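Local coordinates for protein with a SET domain within carboxy region (Cryptosporidium parvum, PDB 4LDG) that is probably a histone H4 lysine methyltransferase, of which this chain is the C-terminal part that holds the SET domain, at residues K168-K179 and Y196-D207; K226-V234 and L243-I251. All coordinates share one frame; numbering follows the deposited sequence. Where two conformers were deposited one is given.

Contact 1: K168-K179 and Y196-D207; sequences KGNLITQLNEAK and YFKANDKNYCID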
loop_
_atom_site.group_PDB
_atom_site.type_symbol
_atom_site.label_atom_id
_atom_site.label_comp_id
_atom_site.label_asym_id
_atom_site.label_seq_id
_atom_site.Cartn_x
_atom_site.Cartn_y
_atom_site.Cartn_z
ATOM N N LYS A 168 6.052 -3.174 0.294
ATOM C CA LYS A 168 7.317 -3.312 -0.426
ATOM C C LYS A 168 8.494 -3.712 0.436
ATOM O O LYS A 168 8.580 -3.331 1.595
ATOM C CB LYS A 168 7.656 -1.985 -1.083
ATOM C CG LYS A 168 6.722 -1.639 -2.225
ATOM C CD LYS A 168 6.924 -0.224 -2.705
ATOM C CE LYS A 168 6.349 -0.105 -4.090
ATOM N NZ LYS A 168 6.052 1.316 -4.419
ATOM N N GLY A 169 9.442 -4.428 -0.153
ATOM C CA GLY A 169 10.648 -4.830 0.580
ATOM C C GLY A 169 11.423 -5.734 -0.330
ATOM O O GLY A 169 11.089 -5.795 -1.489
ATOM N N ASN A 170 12.436 -6.435 0.189
ATOM C CA ASN A 170 13.106 -7.506 -0.549
ATOM C C ASN A 170 12.370 -8.815 -0.341
ATOM O O ASN A 170 12.175 -9.267 0.796
ATOM C CB ASN A 170 14.559 -7.695 -0.083
ATOM C CG ASN A 170 15.380 -6.427 -0.187
ATOM O OD1 ASN A 170 15.273 -5.681 -1.165
ATOM N ND2 ASN A 170 16.215 -6.172 0.823
ATOM N N LEU A 171 12.005 -9.447 -1.441
ATOM C CA LEU A 171 11.244 -10.665 -1.406
ATOM C C LEU A 171 12.218 -11.789 -1.199
ATOM O O LEU A 171 13.210 -11.873 -1.904
ATOM C CB LEU A 171 10.487 -10.864 -2.715
ATOM C CG LEU A 171 9.704 -12.180 -2.788
ATOM C CD1 LEU A 171 8.511 -12.162 -1.840
ATOM C CD2 LEU A 171 9.261 -12.486 -4.217
ATOM N N ILE A 172 11.947 -12.664 -0.238
ATOM C CA ILE A 172 12.854 -13.757 0.032
ATOM C C ILE A 172 12.109 -15.038 -0.192
ATOM O O ILE A 172 11.037 -15.238 0.364
ATOM C CB ILE A 172 13.431 -13.681 1.452
ATOM C CG1 ILE A 172 14.428 -12.516 1.524
ATOM C CG2 ILE A 172 14.107 -14.996 1.840
ATOM C CD1 ILE A 172 14.599 -11.974 2.923
ATOM N N THR A 173 12.692 -15.900 -1.010
ATOM C CA THR A 173 12.028 -17.120 -1.443
ATOM C C THR A 173 12.579 -18.352 -0.719
ATOM O O THR A 173 11.889 -19.359 -0.643
ATOM C CB THR A 173 12.096 -17.262 -2.991
ATOM O OG1 THR A 173 13.446 -17.166 -3.446
ATOM C CG2 THR A 173 11.316 -16.130 -3.667
ATOM N N GLN A 174 13.810 -18.264 -0.200
ATOM C CA GLN A 174 14.413 -19.327 0.618
ATOM C C GLN A 174 14.250 -18.954 2.103
ATOM O O GLN A 174 14.853 -17.989 2.581
ATOM C CB GLN A 174 15.899 -19.511 0.255
ATOM C CG GLN A 174 16.155 -20.322 -1.028
ATOM N N LEU A 175 13.418 -19.703 2.826
ATOM C CA LEU A 175 13.089 -19.363 4.218
ATOM C C LEU A 175 14.248 -19.514 5.212
ATOM O O LEU A 175 14.238 -18.859 6.258
ATOM C CB LEU A 175 11.888 -20.160 4.723
ATOM C CG LEU A 175 10.468 -19.695 4.360
ATOM C CD1 LEU A 175 9.456 -20.423 5.246
ATOM C CD2 LEU A 175 10.293 -18.183 4.469
ATOM N N ASN A 176 15.234 -20.359 4.916
ATOM C CA ASN A 176 16.436 -20.376 5.754
ATOM C C ASN A 176 17.221 -19.041 5.703
ATOM O O ASN A 176 17.834 -18.658 6.709
ATOM C CB ASN A 176 17.334 -21.596 5.470
ATOM C CG ASN A 176 17.706 -21.749 3.992
ATOM O OD1 ASN A 176 16.836 -21.729 3.103
ATOM N ND2 ASN A 176 19.003 -21.948 3.723
ATOM N N GLU A 177 17.187 -18.326 4.566
ATOM C CA GLU A 177 17.762 -16.961 4.484
ATOM C C GLU A 177 17.016 -15.982 5.386
ATOM O O GLU A 177 17.645 -15.148 6.045
ATOM C CB GLU A 177 17.729 -16.383 3.071
ATOM C CG GLU A 177 18.708 -16.999 2.087
ATOM C CD GLU A 177 18.553 -16.436 0.666
ATOM O OE1 GLU A 177 17.766 -15.456 0.458
ATOM O OE2 GLU A 177 19.230 -16.981 -0.248
ATOM N N ALA A 178 15.688 -16.094 5.411
ATOM C CA ALA A 178 14.843 -15.206 6.207
ATOM C C ALA A 178 15.065 -15.381 7.709
ATOM O O ALA A 178 15.237 -14.411 8.443
ATOM C CB ALA A 178 13.385 -15.423 5.862
ATOM N N LYS A 179 15.064 -16.624 8.165
ATOM C CA LYS A 179 15.310 -16.884 9.566
ATOM C C LYS A 179 16.709 -16.398 9.992
ATOM O O LYS A 179 16.842 -15.800 11.078
ATOM C CB LYS A 179 15.066 -18.356 9.906
ATOM C CG LYS A 179 13.649 -18.633 10.418
ATOM C CD LYS A 179 12.606 -18.657 9.316
ATOM C CE LYS A 179 11.291 -19.253 9.808
ATOM N NZ LYS A 179 10.554 -18.376 10.764
ATOM N N TYR A 196 6.205 -12.633 6.802
ATOM C CA TYR A 196 6.022 -14.018 6.315
ATOM C C TYR A 196 4.570 -14.227 5.905
ATOM O O TYR A 196 3.673 -13.870 6.664
ATOM C CB TYR A 196 6.359 -15.065 7.398
ATOM C CG TYR A 196 7.833 -15.106 7.815
ATOM C CD1 TYR A 196 8.783 -15.805 7.061
ATOM C CD2 TYR A 196 8.281 -14.437 8.942
ATOM C CE1 TYR A 196 10.125 -15.832 7.420
ATOM C CE2 TYR A 196 9.625 -14.482 9.316
ATOM C CZ TYR A 196 10.543 -15.182 8.547
ATOM O OH TYR A 196 11.883 -15.230 8.912
ATOM N N PHE A 197 4.376 -14.846 4.736
ATOM C CA PHE A 197 3.070 -15.223 4.195
ATOM C C PHE A 197 3.183 -16.409 3.233
ATOM O O PHE A 197 4.277 -16.773 2.761
ATOM C CB PHE A 197 2.383 -14.051 3.451
ATOM C CG PHE A 197 3.134 -13.553 2.236
ATOM C CD1 PHE A 197 2.707 -13.871 0.950
ATOM C CD2 PHE A 197 4.251 -12.747 2.377
ATOM C CE1 PHE A 197 3.382 -13.401 -0.159
ATOM C CE2 PHE A 197 4.956 -12.295 1.279
ATOM C CZ PHE A 197 4.512 -12.616 0.001
ATOM N N LYS A 198 2.035 -17.017 2.963
ATOM C CA LYS A 198 1.914 -18.086 1.983
ATOM C C LYS A 198 1.064 -17.587 0.809
ATOM O O LYS A 198 -0.018 -17.025 1.014
ATOM C CB LYS A 198 1.253 -19.300 2.631
ATOM C CG LYS A 198 1.306 -20.573 1.788
ATOM C CD LYS A 198 0.528 -21.717 2.454
ATOM C CE LYS A 198 1.207 -23.078 2.277
ATOM N NZ LYS A 198 2.385 -23.267 3.188
ATOM N N ALA A 199 1.563 -17.771 -0.412
ATOM C CA ALA A 199 0.776 -17.513 -1.635
ATOM C C ALA A 199 1.148 -18.513 -2.730
ATOM O O ALA A 199 2.322 -18.857 -2.876
ATOM C CB ALA A 199 1.021 -16.094 -2.144
ATOM N N ASN A 200 0.162 -18.941 -3.524
ATOM C CA ASN A 200 0.422 -19.838 -4.658
ATOM C C ASN A 200 1.081 -21.126 -4.159
ATOM O O ASN A 200 1.976 -21.657 -4.808
ATOM C CB ASN A 200 1.325 -19.143 -5.704
ATOM C CG ASN A 200 0.969 -19.512 -7.149
ATOM O OD1 ASN A 200 -0.189 -19.410 -7.559
ATOM N ND2 ASN A 200 1.971 -19.904 -7.933
ATOM N N ASP A 201 0.654 -21.580 -2.977
ATOM C CA ASP A 201 1.177 -22.790 -2.310
ATOM C C ASP A 201 2.677 -22.737 -1.958
ATOM O O ASP A 201 3.313 -23.785 -1.754
ATOM C CB ASP A 201 0.844 -24.060 -3.135
ATOM N N LYS A 202 3.225 -21.526 -1.860
ATOM C CA LYS A 202 4.638 -21.329 -1.514
ATOM C C LYS A 202 4.795 -20.336 -0.345
ATOM O O LYS A 202 3.981 -19.438 -0.179
ATOM C CB LYS A 202 5.393 -20.842 -2.753
ATOM C CG LYS A 202 6.898 -20.706 -2.602
ATOM C CD LYS A 202 7.565 -20.403 -3.944
ATOM C CE LYS A 202 9.084 -20.584 -3.898
ATOM N NZ LYS A 202 9.757 -19.889 -2.754
ATOM N N ASN A 203 5.829 -20.524 0.469
ATOM C CA ASN A 203 6.107 -19.642 1.587
ATOM C C ASN A 203 7.069 -18.559 1.183
ATOM O O ASN A 203 8.084 -18.827 0.550
ATOM C CB ASN A 203 6.711 -20.413 2.757
ATOM C CG ASN A 203 5.746 -21.422 3.347
ATOM O OD1 ASN A 203 4.546 -21.155 3.499
ATOM N ND2 ASN A 203 6.259 -22.593 3.665
ATOM N N TYR A 204 6.740 -17.321 1.539
ATOM C CA TYR A 204 7.582 -16.188 1.204
ATOM C C TYR A 204 7.814 -15.335 2.442
ATOM O O TYR A 204 7.139 -15.483 3.471
ATOM C CB TYR A 204 6.931 -15.322 0.123
ATOM C CG TYR A 204 6.713 -15.964 -1.260
ATOM C CD1 TYR A 204 7.657 -15.843 -2.263
ATOM C CD2 TYR A 204 5.537 -16.625 -1.563
ATOM C CE1 TYR A 204 7.454 -16.389 -3.532
ATOM C CE2 TYR A 204 5.316 -17.172 -2.820
ATOM C CZ TYR A 204 6.275 -17.055 -3.807
ATOM O OH TYR A 204 6.046 -17.605 -5.061
ATOM N N CYS A 205 8.792 -14.453 2.339
ATOM C CA CYS A 205 8.968 -13.429 3.323
ATOM C C CYS A 205 9.334 -12.129 2.615
ATOM O O CYS A 205 10.180 -12.132 1.733
ATOM C CB CYS A 205 10.059 -13.814 4.314
ATOM S SG CYS A 205 10.253 -12.568 5.616
ATOM N N ILE A 206 8.684 -11.028 2.990
ATOM C CA ILE A 206 9.113 -9.729 2.528
ATOM C C ILE A 206 9.827 -9.028 3.657
ATOM O O ILE A 206 9.226 -8.739 4.704
ATOM C CB ILE A 206 7.962 -8.875 2.002
ATOM C CG1 ILE A 206 7.457 -9.447 0.669
ATOM C CG2 ILE A 206 8.440 -7.455 1.736
ATOM C CD1 ILE A 206 6.028 -9.068 0.330
ATOM N N ASP A 207 11.119 -8.773 3.440
ATOM C CA ASP A 207 11.945 -8.053 4.393
ATOM C C ASP A 207 11.998 -6.575 4.028
ATOM O O ASP A 207 12.708 -6.205 3.115
ATOM C CB ASP A 207 13.379 -8.615 4.433
ATOM C CG ASP A 207 14.222 -7.944 5.496
ATOM O OD1 ASP A 207 13.636 -7.146 6.249
ATOM O OD2 ASP A 207 15.460 -8.183 5.574
HETATM O O HOH W 1 16.594 -8.438 3.045
#

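Contact 2: K226-V234 and L243-I251; sequences KNPNIITKV and LFFVSKRDI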
loop_
_atom_site.group_PDB
_atom_site.type_symbol
_atom_site.label_atom_id
_atom_site.label_comp_id
_atom_site.label_asym_id
_atom_site.label_seq_id
_atom_site.Cartn_x
_atom_site.Cartn_y
_atom_site.Cartn_z
ATOM N N LYS A 226 -8.144 -5.636 17.431
ATOM C CA LYS A 226 -9.496 -5.232 17.731
ATOM C C LYS A 226 -10.027 -4.260 16.703
ATOM O O LYS A 226 -11.203 -4.278 16.400
ATOM C CB LYS A 226 -9.566 -4.595 19.134
ATOM C CG LYS A 226 -10.962 -4.124 19.509
ATOM C CD LYS A 226 -11.099 -3.736 20.975
ATOM C CE LYS A 226 -12.566 -3.469 21.317
ATOM N NZ LYS A 226 -12.750 -3.233 22.775
ATOM N N ASN A 227 -9.181 -3.380 16.186
ATOM C CA ASN A 227 -9.693 -2.307 15.325
ATOM C C ASN A 227 -8.966 -2.108 14.003
ATOM O O ASN A 227 -8.765 -0.965 13.573
ATOM C CB ASN A 227 -9.666 -1.007 16.117
ATOM C CG ASN A 227 -10.540 -1.068 17.327
ATOM O OD1 ASN A 227 -11.749 -1.294 17.204
ATOM N ND2 ASN A 227 -9.946 -0.889 18.514
ATOM N N PRO A 228 -8.595 -3.205 13.326
ATOM C CA PRO A 228 -7.887 -2.984 12.063
ATOM C C PRO A 228 -8.812 -2.379 11.047
ATOM O O PRO A 228 -10.040 -2.612 11.103
ATOM C CB PRO A 228 -7.469 -4.382 11.638
ATOM C CG PRO A 228 -8.492 -5.273 12.242
ATOM C CD PRO A 228 -8.973 -4.618 13.503
ATOM N N ASN A 229 -8.246 -1.597 10.136
ATOM C CA ASN A 229 -9.073 -1.062 9.060
ATOM C C ASN A 229 -8.585 -1.380 7.663
ATOM O O ASN A 229 -9.195 -0.921 6.710
ATOM C CB ASN A 229 -9.299 0.424 9.236
ATOM C CG ASN A 229 -8.021 1.209 9.309
ATOM O OD1 ASN A 229 -6.948 0.745 8.940
ATOM N ND2 ASN A 229 -8.144 2.442 9.774
ATOM N N ILE A 230 -7.504 -2.171 7.564
ATOM C CA ILE A 230 -7.028 -2.698 6.304
ATOM C C ILE A 230 -6.715 -4.181 6.435
ATOM O O ILE A 230 -6.571 -4.684 7.536
ATOM C CB ILE A 230 -5.803 -1.968 5.804
ATOM C CG1 ILE A 230 -4.621 -2.159 6.751
ATOM C CG2 ILE A 230 -6.096 -0.487 5.654
ATOM C CD1 ILE A 230 -3.390 -1.410 6.280
ATOM N N ILE A 231 -6.681 -4.859 5.294
ATOM C CA ILE A 231 -6.323 -6.261 5.176
ATOM C C ILE A 231 -5.376 -6.443 3.987
ATOM O O ILE A 231 -5.257 -5.568 3.149
ATOM C CB ILE A 231 -7.546 -7.154 4.926
ATOM C CG1 ILE A 231 -8.317 -6.712 3.684
ATOM C CG2 ILE A 231 -8.468 -7.136 6.128
ATOM C CD1 ILE A 231 -9.422 -7.698 3.294
ATOM N N THR A 232 -4.745 -7.599 3.893
ATOM C CA THR A 232 -3.814 -7.857 2.799
ATOM C C THR A 232 -4.407 -8.740 1.708
ATOM O O THR A 232 -5.371 -9.475 1.911
ATOM C CB THR A 232 -2.518 -8.492 3.313
ATOM O OG1 THR A 232 -2.848 -9.559 4.196
ATOM C CG2 THR A 232 -1.684 -7.466 4.050
ATOM N N LYS A 233 -3.821 -8.612 0.532
ATOM C CA LYS A 233 -4.142 -9.420 -0.614
ATOM C C LYS A 233 -2.845 -9.624 -1.363
ATOM O O LYS A 233 -1.881 -8.910 -1.135
ATOM C CB LYS A 233 -5.191 -8.726 -1.485
ATOM C CG LYS A 233 -6.571 -8.896 -0.909
ATOM C CD LYS A 233 -7.637 -8.253 -1.769
ATOM C CE LYS A 233 -9.045 -8.425 -1.175
ATOM N NZ LYS A 233 -9.286 -9.721 -0.467
ATOM N N VAL A 234 -2.810 -10.632 -2.214
ATOM C CA VAL A 234 -1.634 -10.907 -3.033
ATOM C C VAL A 234 -2.078 -11.068 -4.482
ATOM O O VAL A 234 -3.111 -11.660 -4.733
ATOM C CB VAL A 234 -0.870 -12.177 -2.584
ATOM C CG1 VAL A 234 0.239 -12.514 -3.576
ATOM C CG2 VAL A 234 -0.241 -11.971 -1.223
ATOM N N LEU A 243 2.415 -8.105 -2.509
ATOM C CA LEU A 243 1.563 -8.056 -1.329
ATOM C C LEU A 243 1.141 -6.610 -1.108
ATOM O O LEU A 243 1.992 -5.690 -1.123
ATOM C CB LEU A 243 2.343 -8.592 -0.118
ATOM C CG LEU A 243 1.737 -8.586 1.303
ATOM C CD1 LEU A 243 0.568 -9.561 1.409
ATOM C CD2 LEU A 243 2.812 -8.936 2.321
ATOM N N PHE A 244 -0.162 -6.412 -0.884
ATOM C CA PHE A 244 -0.713 -5.074 -0.744
ATOM C C PHE A 244 -1.885 -5.015 0.204
ATOM O O PHE A 244 -2.548 -6.049 0.509
ATOM C CB PHE A 244 -1.120 -4.458 -2.118
ATOM C CG PHE A 244 -2.227 -5.203 -2.852
ATOM C CD1 PHE A 244 -3.527 -4.738 -2.851
ATOM C CD2 PHE A 244 -1.955 -6.360 -3.549
ATOM C CE1 PHE A 244 -4.534 -5.428 -3.522
ATOM C CE2 PHE A 244 -2.949 -7.057 -4.214
ATOM C CZ PHE A 244 -4.237 -6.594 -4.207
ATOM N N PHE A 245 -2.137 -3.786 0.666
ATOM C CA PHE A 245 -3.228 -3.505 1.581
ATOM C C PHE A 245 -4.424 -2.953 0.828
ATOM O O PHE A 245 -4.266 -2.175 -0.115
ATOM C CB PHE A 245 -2.776 -2.466 2.575
ATOM C CG PHE A 245 -1.754 -2.963 3.547
ATOM C CD1 PHE A 245 -2.079 -3.923 4.469
ATOM C CD2 PHE A 245 -0.474 -2.415 3.569
ATOM C CE1 PHE A 245 -1.154 -4.337 5.397
ATOM C CE2 PHE A 245 0.452 -2.831 4.483
ATOM C CZ PHE A 245 0.109 -3.793 5.399
ATOM N N VAL A 246 -5.616 -3.379 1.222
ATOM C CA VAL A 246 -6.847 -2.718 0.793
ATOM C C VAL A 246 -7.660 -2.387 2.021
ATOM O O VAL A 246 -7.525 -3.034 3.044
ATOM C CB VAL A 246 -7.671 -3.580 -0.171
ATOM C CG1 VAL A 246 -6.856 -3.903 -1.410
ATOM C CG2 VAL A 246 -8.122 -4.862 0.473
ATOM N N SER A 247 -8.486 -1.354 1.930
ATOM C CA SER A 247 -9.276 -0.911 3.063
ATOM C C SER A 247 -10.453 -1.843 3.308
ATOM O O SER A 247 -11.048 -2.351 2.375
ATOM C CB SER A 247 -9.794 0.496 2.803
ATOM O OG SER A 247 -10.564 0.518 1.606
ATOM N N LYS A 248 -10.808 -2.036 4.574
ATOM C CA LYS A 248 -11.951 -2.863 4.933
ATOM C C LYS A 248 -13.230 -2.062 4.933
ATOM O O LYS A 248 -14.323 -2.619 4.984
ATOM C CB LYS A 248 -11.794 -3.403 6.336
ATOM C CG LYS A 248 -10.534 -4.192 6.573
ATOM C CD LYS A 248 -10.573 -4.743 7.990
ATOM C CE LYS A 248 -11.778 -5.635 8.181
ATOM N NZ LYS A 248 -11.475 -6.538 9.297
ATOM N N ARG A 249 -13.085 -0.746 4.912
ATOM C CA ARG A 249 -14.216 0.148 4.975
ATOM C C ARG A 249 -13.721 1.533 4.617
ATOM O O ARG A 249 -12.534 1.745 4.402
ATOM C CB ARG A 249 -14.787 0.137 6.398
ATOM C CG ARG A 249 -13.748 0.407 7.462
ATOM C CD ARG A 249 -14.379 0.919 8.743
ATOM N NE ARG A 249 -13.393 1.105 9.808
ATOM C CZ ARG A 249 -12.657 2.204 10.019
ATOM N NH1 ARG A 249 -12.764 3.285 9.250
ATOM N NH2 ARG A 249 -11.804 2.219 11.035
ATOM N N ASP A 250 -14.628 2.482 4.549
ATOM C CA ASP A 250 -14.246 3.870 4.403
ATOM C C ASP A 250 -13.379 4.261 5.580
ATOM O O ASP A 250 -13.772 4.082 6.708
ATOM C CB ASP A 250 -15.499 4.754 4.328
ATOM C CG ASP A 250 -16.262 4.601 2.984
ATOM O OD1 ASP A 250 -15.902 3.743 2.148
ATOM O OD2 ASP A 250 -17.233 5.356 2.760
ATOM N N ILE A 251 -12.175 4.733 5.291
ATOM C CA ILE A 251 -11.257 5.271 6.269
ATOM C C ILE A 251 -11.267 6.793 6.045
ATOM O O ILE A 251 -10.970 7.253 4.934
ATOM C CB ILE A 251 -9.839 4.723 6.040
ATOM C CG1 ILE A 251 -9.821 3.201 6.169
ATOM C CG2 ILE A 251 -8.839 5.319 7.010
ATOM C CD1 ILE A 251 -8.472 2.601 5.858
HETATM O O HOH W 2 -12.132 -4.239 11.666
#

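Contact 1: K168-K179 and Y196-D207
Tyr-196 lays its ring against the start of helix 175-187 and is gripped there from several directions. The CD2 branch of Leu-175 meets the ring edge in its plane, 3.8 Å from CE1 of Tyr-196. One turn on, CB of Ala-178 sits 3.6 Å from the same CE1, and this methyl also rests 4.0 Å from CB of Cys-205. The thiol of Cys-205, turned anti to its own backbone N (chi1 -177°), stands over the centre of one ring face. From the other side of the ring plane Lys-179 bends its chain to bring NZ 4.4 Å from the ring centroid of Tyr-196, an off-centre cation-pi contact that is less certain because this lysine has a second conformer. The phenol OH is hydrogen-bonded to Glu-182, further along the same helix, which ties down the far end of the ring.

On the sheet side opposite Ile-172 and Cys-205, Leu-171 carries CG anti to its backbone N (chi1 177°) and swings CD1 into the angle between Tyr-204 and Ile-206, 3.8 Å from CD1 of Tyr-204. What sets these side chains in place is the pairing of strands 170-172 and 202-207. Asn-170 and Asp-207 exchange two backbone hydrogen bonds, and so do Ile-172 and Cys-205, the shortest being Ile-172 N to Cys-205 O at 2.7 Å. A water donates to OD2 of Asp-207 at 2.8 Å and accepts from ND2 of Asn-170, bridging the end of the pairing; Tyr-185 also bonds that OD2.

Strand 202-207 returns from 196-199 through a type I' turn, Ala-199 to Lys-202. The result is a beta hairpin with 170-172 added along one edge and a helix packed on one face, part of the SET domain fold.

Contact 2: K226-V234 and L243-I251
Ile-230 holds CG1 between its backbone N and carbonyl carbon (chi1 64°) and keeps chi2 extended, which lays CD1 over one face of Phe-245, 3.7 Å from the ring centroid, as a CH-pi contact offset toward the rim. Thr-232 points the same way as Phe-245 and brings CG2 to 3.4 Å from CE1 of that ring. On the other side of the hairpin Phe-244 also has CG between N and carbonyl carbon (chi1 63°); its ring therefore turns back toward strand 230-234, and CB of Lys-233 comes over a face at 4.0 Å from the centroid of Phe-244. Beside this pair, the side chains of Ile-231 and Val-246 cross obliquely, CG1 to CG2 3.7 Å.

Both faces are set by backbone bonds. Ile-231 and Val-246 bond each other twice, Lys-233 and Phe-244 likewise, each donor N nearly in line with the C=O it meets, though the N-H of Lys-233 is bent (150°). N of Lys-248 reaches O of Asn-229 at 2.9 Å with a nearly linear N-H, approaching from above the carbonyl plane. The Lys-248 chain crosses Ile-231 at about a right angle, its CG 3.6 Å from CG2 of Ile-231. CB of Asn-229 rests over one face of the Arg-249 guanidinium, off toward its rim near NH2, and CD1 of Ile-251 touches CG of Asn-229 at 3.7 Å. The amide of Asn-229 is held at both ends, OD1 by Leu-258 N and ND2 by Glu-256 O, while Arg-249 has a salt bridge to Glu-255.

Strand 243-247 is the middle of a three-stranded antiparallel sheet, between 230-237 and 163-166. Strand 258-259 packs on the Ile-230 and Thr-232 side, where Phe-259 meets Phe-245 edge-to-face, and helix 121-134 covers Phe-244 and Val-246.

How the contacts relate
From the N terminus, strand 163-166 leads into contact 1, which brings the chain back on itself after the rest of helix 175-187 and the start of strand 194-199. Only after it has closed, and after strand 222-223, does contact 2 open, joining the arms of the hairpin 230-237 and 240-247. The two stand in series, neither nested nor crossed, with centres about 20 Å apart. Their separate sheets nevertheless touch: CD1 of Ile-206 packs 3.7 Å from CB of Leu-243, and CB of Ala-199 lies 3.9 Å from CG1 of Val-234. This apolar seam joins the two small sheets within one SET domain.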